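Local coordinates for WbbM protein (PDB 6U4B) that is a trimeric, bifunctional O-antigen polymerase from Klebsiella pneumoniae, with a magnesium site in its family 8 glycosyltransferase region, at residues 523-534 with 552-563. Numbering follows the deposited sequence.
Sequences LEWNVYHGNGNT and ARKKPKMIHYAG. With MG (magnesium ion), chain C.
The magnesium site of the family 8 glycosyltransferase region takes one ligand from this contact: H560 binds the metal through NE2 at 2.1 Å, while N526 OD1 accepts a hydrogen bond from H560 ND1 at 3.1 Å. That bond uses an in-plane lone pair of the amide oxygen, though OD1 sits 17° out of the imidazole plane. Both side chains leave the backbone with CG anti to N (chi1 -162° in N526, -164° in H560) and run side by side. N526 is thus a second-shell residue, its ND2 in turn hydrogen-bonded to Q473; D406 and D408, the aspartates of a DxD motif, complete the protein ligands. The backbones pair as parallel strands: V527 N donates to M558 O, H560 N to V527 O at 2.7 Å, and H529 N to H560 O. This is a beta-alpha-beta crossover, strand 527-528, helix 543-554, strand 558-560, the last strand lying between 527-528 and 409-411. V527 CG2 meets A552 CB of the helix and, in the loop that follows, P556 CB (3.7 Å). The Y561 ring turns its edge to one face of the H529 imidazole, centroids 5.2 Å apart. At the other end, E524 O accepts from both K557 N (2.7 Å) and M558 N, and K557 lays its extended chain over the W525 indole, CB 3.7 Å from the six-membered ring's centroid, carrying NZ on to a salt bridge with E417.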
loop_
_atom_site.group_PDB
_atom_site.type_symbol
_atom_site.label_atom_id
_atom_site.label_comp_id
_atom_site.label_asym_id
_atom_site.label_seq_id
_atom_site.Cartn_x
_atom_site.Cartn_y
_atom_site.Cartn_z
ATOM N N LEU A 523 6.336 -1.088 -31.745
ATOM C CA LEU A 523 7.458 -1.147 -30.815
ATOM C C LEU A 523 7.045 -0.831 -29.381
ATOM O O LEU A 523 7.781 -1.174 -28.448
ATOM C CB LEU A 523 8.555 -0.187 -31.282
ATOM C CG LEU A 523 9.912 -0.193 -30.578
ATOM C CD1 LEU A 523 10.481 -1.598 -30.478
ATOM C CD2 LEU A 523 10.865 0.716 -31.331
ATOM N N GLU A 524 5.885 -0.196 -29.182
ATOM C CA GLU A 524 5.417 0.111 -27.835
ATOM C C GLU A 524 5.184 -1.142 -26.999
ATOM O O GLU A 524 5.121 -1.049 -25.769
ATOM C CB GLU A 524 4.122 0.930 -27.893
ATOM C CG GLU A 524 4.279 2.356 -28.408
ATOM C CD GLU A 524 4.518 2.428 -29.907
ATOM O OE1 GLU A 524 5.338 3.266 -30.340
ATOM O OE2 GLU A 524 3.884 1.649 -30.649
ATOM N N TRP A 525 5.058 -2.305 -27.633
ATOM C CA TRP A 525 4.771 -3.548 -26.931
ATOM C C TRP A 525 6.023 -4.304 -26.502
ATOM O O TRP A 525 5.903 -5.380 -25.909
ATOM C CB TRP A 525 3.888 -4.452 -27.798
ATOM C CG TRP A 525 2.430 -4.191 -27.596
ATOM C CD1 TRP A 525 1.559 -3.638 -28.489
ATOM C CD2 TRP A 525 1.674 -4.454 -26.408
ATOM N NE1 TRP A 525 0.305 -3.547 -27.932
ATOM C CE2 TRP A 525 0.350 -4.041 -26.655
ATOM C CE3 TRP A 525 1.990 -4.999 -25.160
ATOM C CZ2 TRP A 525 -0.659 -4.161 -25.700
ATOM C CZ3 TRP A 525 0.988 -5.116 -24.213
ATOM C CH2 TRP A 525 -0.320 -4.699 -24.488
ATOM N N ASN A 526 7.212 -3.771 -26.779
ATOM C CA ASN A 526 8.451 -4.415 -26.357
ATOM C C ASN A 526 9.561 -3.378 -26.235
ATOM O O ASN A 526 10.511 -3.380 -27.023
ATOM C CB ASN A 526 8.847 -5.518 -27.342
ATOM C CG ASN A 526 9.842 -6.500 -26.751
ATOM O OD1 ASN A 526 10.585 -6.175 -25.825
ATOM N ND2 ASN A 526 9.859 -7.714 -27.289
ATOM N N VAL A 527 9.458 -2.500 -25.243
ATOM C CA VAL A 527 10.375 -1.376 -25.098
ATOM C C VAL A 527 11.516 -1.800 -24.179
ATOM O O VAL A 527 11.307 -2.065 -22.993
ATOM C CB VAL A 527 9.655 -0.135 -24.557
ATOM C CG1 VAL A 527 10.630 1.028 -24.399
ATOM C CG2 VAL A 527 8.509 0.252 -25.481
ATOM N N TYR A 528 12.727 -1.867 -24.730
ATOM C CA TYR A 528 13.903 -2.089 -23.901
ATOM C C TYR A 528 14.068 -0.942 -22.914
ATOM O O TYR A 528 13.915 0.231 -23.268
ATOM C CB TYR A 528 15.161 -2.201 -24.763
ATOM C CG TYR A 528 15.213 -3.401 -25.681
ATOM C CD1 TYR A 528 14.885 -3.283 -27.024
ATOM C CD2 TYR A 528 15.613 -4.645 -25.209
ATOM C CE1 TYR A 528 14.941 -4.370 -27.871
ATOM C CE2 TYR A 528 15.673 -5.741 -26.049
ATOM C CZ TYR A 528 15.336 -5.596 -27.378
ATOM O OH TYR A 528 15.395 -6.682 -28.221
ATOM N N HIS A 529 14.382 -1.281 -21.665
ATOM C CA HIS A 529 14.651 -0.245 -20.677
ATOM C C HIS A 529 16.023 0.392 -20.861
ATOM O O HIS A 529 16.285 1.440 -20.261
ATOM C CB HIS A 529 14.517 -0.810 -19.260
ATOM C CG HIS A 529 15.659 -1.681 -18.839
ATOM N ND1 HIS A 529 16.105 -2.744 -19.592
ATOM C CD2 HIS A 529 16.439 -1.652 -17.732
ATOM C CE1 HIS A 529 17.115 -3.328 -18.972
ATOM N NE2 HIS A 529 17.337 -2.686 -17.840
ATOM N N GLY A 530 16.894 -0.207 -21.673
ATOM C CA GLY A 530 18.161 0.396 -22.028
ATOM C C GLY A 530 19.341 0.015 -21.162
ATOM O O GLY A 530 20.437 0.549 -21.379
ATOM N N ASN A 531 19.160 -0.884 -20.201
ATOM C CA ASN A 531 20.217 -1.287 -19.254
ATOM C C ASN A 531 20.689 -0.025 -18.525
ATOM O O ASN A 531 19.870 0.856 -18.219
ATOM C CB ASN A 531 21.310 -2.052 -19.977
ATOM C CG ASN A 531 21.132 -3.553 -19.882
ATOM O OD1 ASN A 531 21.253 -4.135 -18.805
ATOM N ND2 ASN A 531 20.854 -4.192 -21.013
ATOM N N GLY A 532 21.986 0.097 -18.232
ATOM C CA GLY A 532 22.479 1.295 -17.579
ATOM C C GLY A 532 22.730 2.442 -18.532
ATOM O O GLY A 532 22.692 3.607 -18.123
ATOM N N ASN A 533 22.981 2.141 -19.804
ATOM C CA ASN A 533 23.268 3.158 -20.812
ATOM C C ASN A 533 22.419 2.881 -22.042
ATOM O O ASN A 533 22.622 1.873 -22.728
ATOM C CB ASN A 533 24.755 3.179 -21.167
ATOM C CG ASN A 533 25.398 4.520 -20.887
ATOM O OD1 ASN A 533 24.784 5.400 -20.283
ATOM N ND2 ASN A 533 26.642 4.683 -21.320
ATOM N N THR A 534 21.472 3.775 -22.323
ATOM C CA THR A 534 20.602 3.651 -23.482
ATOM C C THR A 534 21.048 4.507 -24.659
ATOM O O THR A 534 20.490 4.367 -25.753
ATOM C CB THR A 534 19.162 4.024 -23.106
ATOM O OG1 THR A 534 18.326 3.939 -24.265
ATOM C CG2 THR A 534 19.110 5.440 -22.552
ATOM N N ALA A 552 8.350 5.191 -28.729
ATOM C CA ALA A 552 7.853 4.064 -27.945
ATOM C C ALA A 552 8.242 4.192 -26.477
ATOM O O ALA A 552 7.463 3.819 -25.593
ATOM C CB ALA A 552 8.373 2.749 -28.525
ATOM N N ARG A 553 9.438 4.719 -26.196
ATOM C CA ARG A 553 9.860 4.892 -24.810
ATOM C C ARG A 553 8.942 5.840 -24.050
ATOM O O ARG A 553 8.776 5.699 -22.832
ATOM C CB ARG A 553 11.297 5.409 -24.746
ATOM C CG ARG A 553 12.363 4.347 -24.908
ATOM C CD ARG A 553 13.755 4.941 -24.754
ATOM N NE ARG A 553 14.088 5.259 -23.368
ATOM C CZ ARG A 553 14.625 4.392 -22.513
ATOM N NH1 ARG A 553 14.882 3.149 -22.902
ATOM N NH2 ARG A 553 14.902 4.766 -21.270
ATOM N N LYS A 554 8.335 6.804 -24.745
ATOM C CA LYS A 554 7.539 7.824 -24.075
ATOM C C LYS A 554 6.183 7.313 -23.602
ATOM O O LYS A 554 5.619 7.886 -22.664
ATOM C CB LYS A 554 7.355 9.031 -24.999
ATOM C CG LYS A 554 8.667 9.730 -25.334
ATOM C CD LYS A 554 8.459 10.971 -26.187
ATOM C CE LYS A 554 7.893 12.119 -25.370
ATOM N NZ LYS A 554 8.863 12.599 -24.346
ATOM N N LYS A 555 5.647 6.256 -24.214
ATOM C CA LYS A 555 4.387 5.657 -23.768
ATOM C C LYS A 555 4.428 4.154 -24.011
ATOM O O LYS A 555 3.706 3.621 -24.862
ATOM C CB LYS A 555 3.198 6.299 -24.483
ATOM C CG LYS A 555 1.888 6.143 -23.734
ATOM C CD LYS A 555 1.986 6.754 -22.343
ATOM C CE LYS A 555 0.765 6.419 -21.502
ATOM N NZ LYS A 555 0.896 6.930 -20.109
ATOM N N PRO A 556 5.260 3.433 -23.261
ATOM C CA PRO A 556 5.379 1.989 -23.487
ATOM C C PRO A 556 4.115 1.256 -23.080
ATOM O O PRO A 556 3.393 1.666 -22.168
ATOM C CB PRO A 556 6.562 1.578 -22.597
ATOM C CG PRO A 556 7.233 2.864 -22.204
ATOM C CD PRO A 556 6.149 3.890 -22.181
ATOM N N LYS A 557 3.845 0.157 -23.784
ATOM C CA LYS A 557 2.805 -0.769 -23.362
ATOM C C LYS A 557 3.366 -1.997 -22.664
ATOM O O LYS A 557 2.646 -2.634 -21.884
ATOM C CB LYS A 557 1.944 -1.183 -24.560
ATOM C CG LYS A 557 1.149 -0.017 -25.129
ATOM C CD LYS A 557 0.116 -0.450 -26.150
ATOM C CE LYS A 557 -0.770 0.724 -26.543
ATOM N NZ LYS A 557 -1.663 0.405 -27.690
ATOM N N MET A 558 4.633 -2.327 -22.913
ATOM C CA MET A 558 5.348 -3.330 -22.136
ATOM C C MET A 558 6.802 -2.897 -22.049
ATOM O O MET A 558 7.395 -2.511 -23.059
ATOM C CB MET A 558 5.231 -4.728 -22.760
ATOM C CG MET A 558 6.022 -5.812 -22.029
ATOM S SD MET A 558 7.755 -5.953 -22.533
ATOM C CE MET A 558 7.641 -7.171 -23.847
ATOM N N ILE A 559 7.364 -2.970 -20.849
ATOM C CA ILE A 559 8.747 -2.596 -20.593
ATOM C C ILE A 559 9.550 -3.877 -20.418
ATOM O O ILE A 559 9.208 -4.723 -19.586
ATOM C CB ILE A 559 8.860 -1.695 -19.356
ATOM C CG1 ILE A 559 8.075 -0.402 -19.577
ATOM C CG2 ILE A 559 10.317 -1.410 -19.034
ATOM C CD1 ILE A 559 7.805 0.384 -18.311
ATOM N N HIS A 560 10.611 -4.027 -21.204
ATOM C CA HIS A 560 11.427 -5.233 -21.202
ATOM C C HIS A 560 12.755 -4.917 -20.525
ATOM O O HIS A 560 13.574 -4.167 -21.068
ATOM C CB HIS A 560 11.640 -5.745 -22.626
ATOM C CG HIS A 560 12.125 -7.158 -22.692
ATOM N ND1 HIS A 560 12.271 -7.842 -23.881
ATOM C CD2 HIS A 560 12.496 -8.019 -21.715
ATOM C CE1 HIS A 560 12.709 -9.063 -23.632
ATOM N NE2 HIS A 560 12.854 -9.196 -22.327
ATOM N N TYR A 561 12.976 -5.501 -19.347
ATOM C CA TYR A 561 14.237 -5.306 -18.644
ATOM C C TYR A 561 15.280 -6.306 -19.119
ATOM O O TYR A 561 15.952 -6.951 -18.307
ATOM C CB TYR A 561 14.035 -5.411 -17.136
ATOM C CG TYR A 561 13.032 -4.417 -16.617
ATOM C CD1 TYR A 561 11.706 -4.779 -16.431
ATOM C CD2 TYR A 561 13.398 -3.105 -16.346
ATOM C CE1 TYR A 561 10.778 -3.869 -15.970
ATOM C CE2 TYR A 561 12.478 -2.188 -15.882
ATOM C CZ TYR A 561 11.170 -2.578 -15.697
ATOM O OH TYR A 561 10.247 -1.673 -15.236
ATOM N N ALA A 562 15.428 -6.431 -20.434
ATOM C CA ALA A 562 16.400 -7.361 -20.984
ATOM C C ALA A 562 17.814 -6.850 -20.756
ATOM O O ALA A 562 18.111 -5.671 -20.966
ATOM C CB ALA A 562 16.150 -7.575 -22.475
ATOM N N GLY A 563 18.687 -7.746 -20.310
ATOM C CA GLY A 563 20.084 -7.403 -20.162
ATOM C C GLY A 563 20.669 -7.734 -18.806
ATOM O O GLY A 563 20.201 -8.642 -18.111
HETATM MG MG MG C . 13.684 -10.932 -21.593
#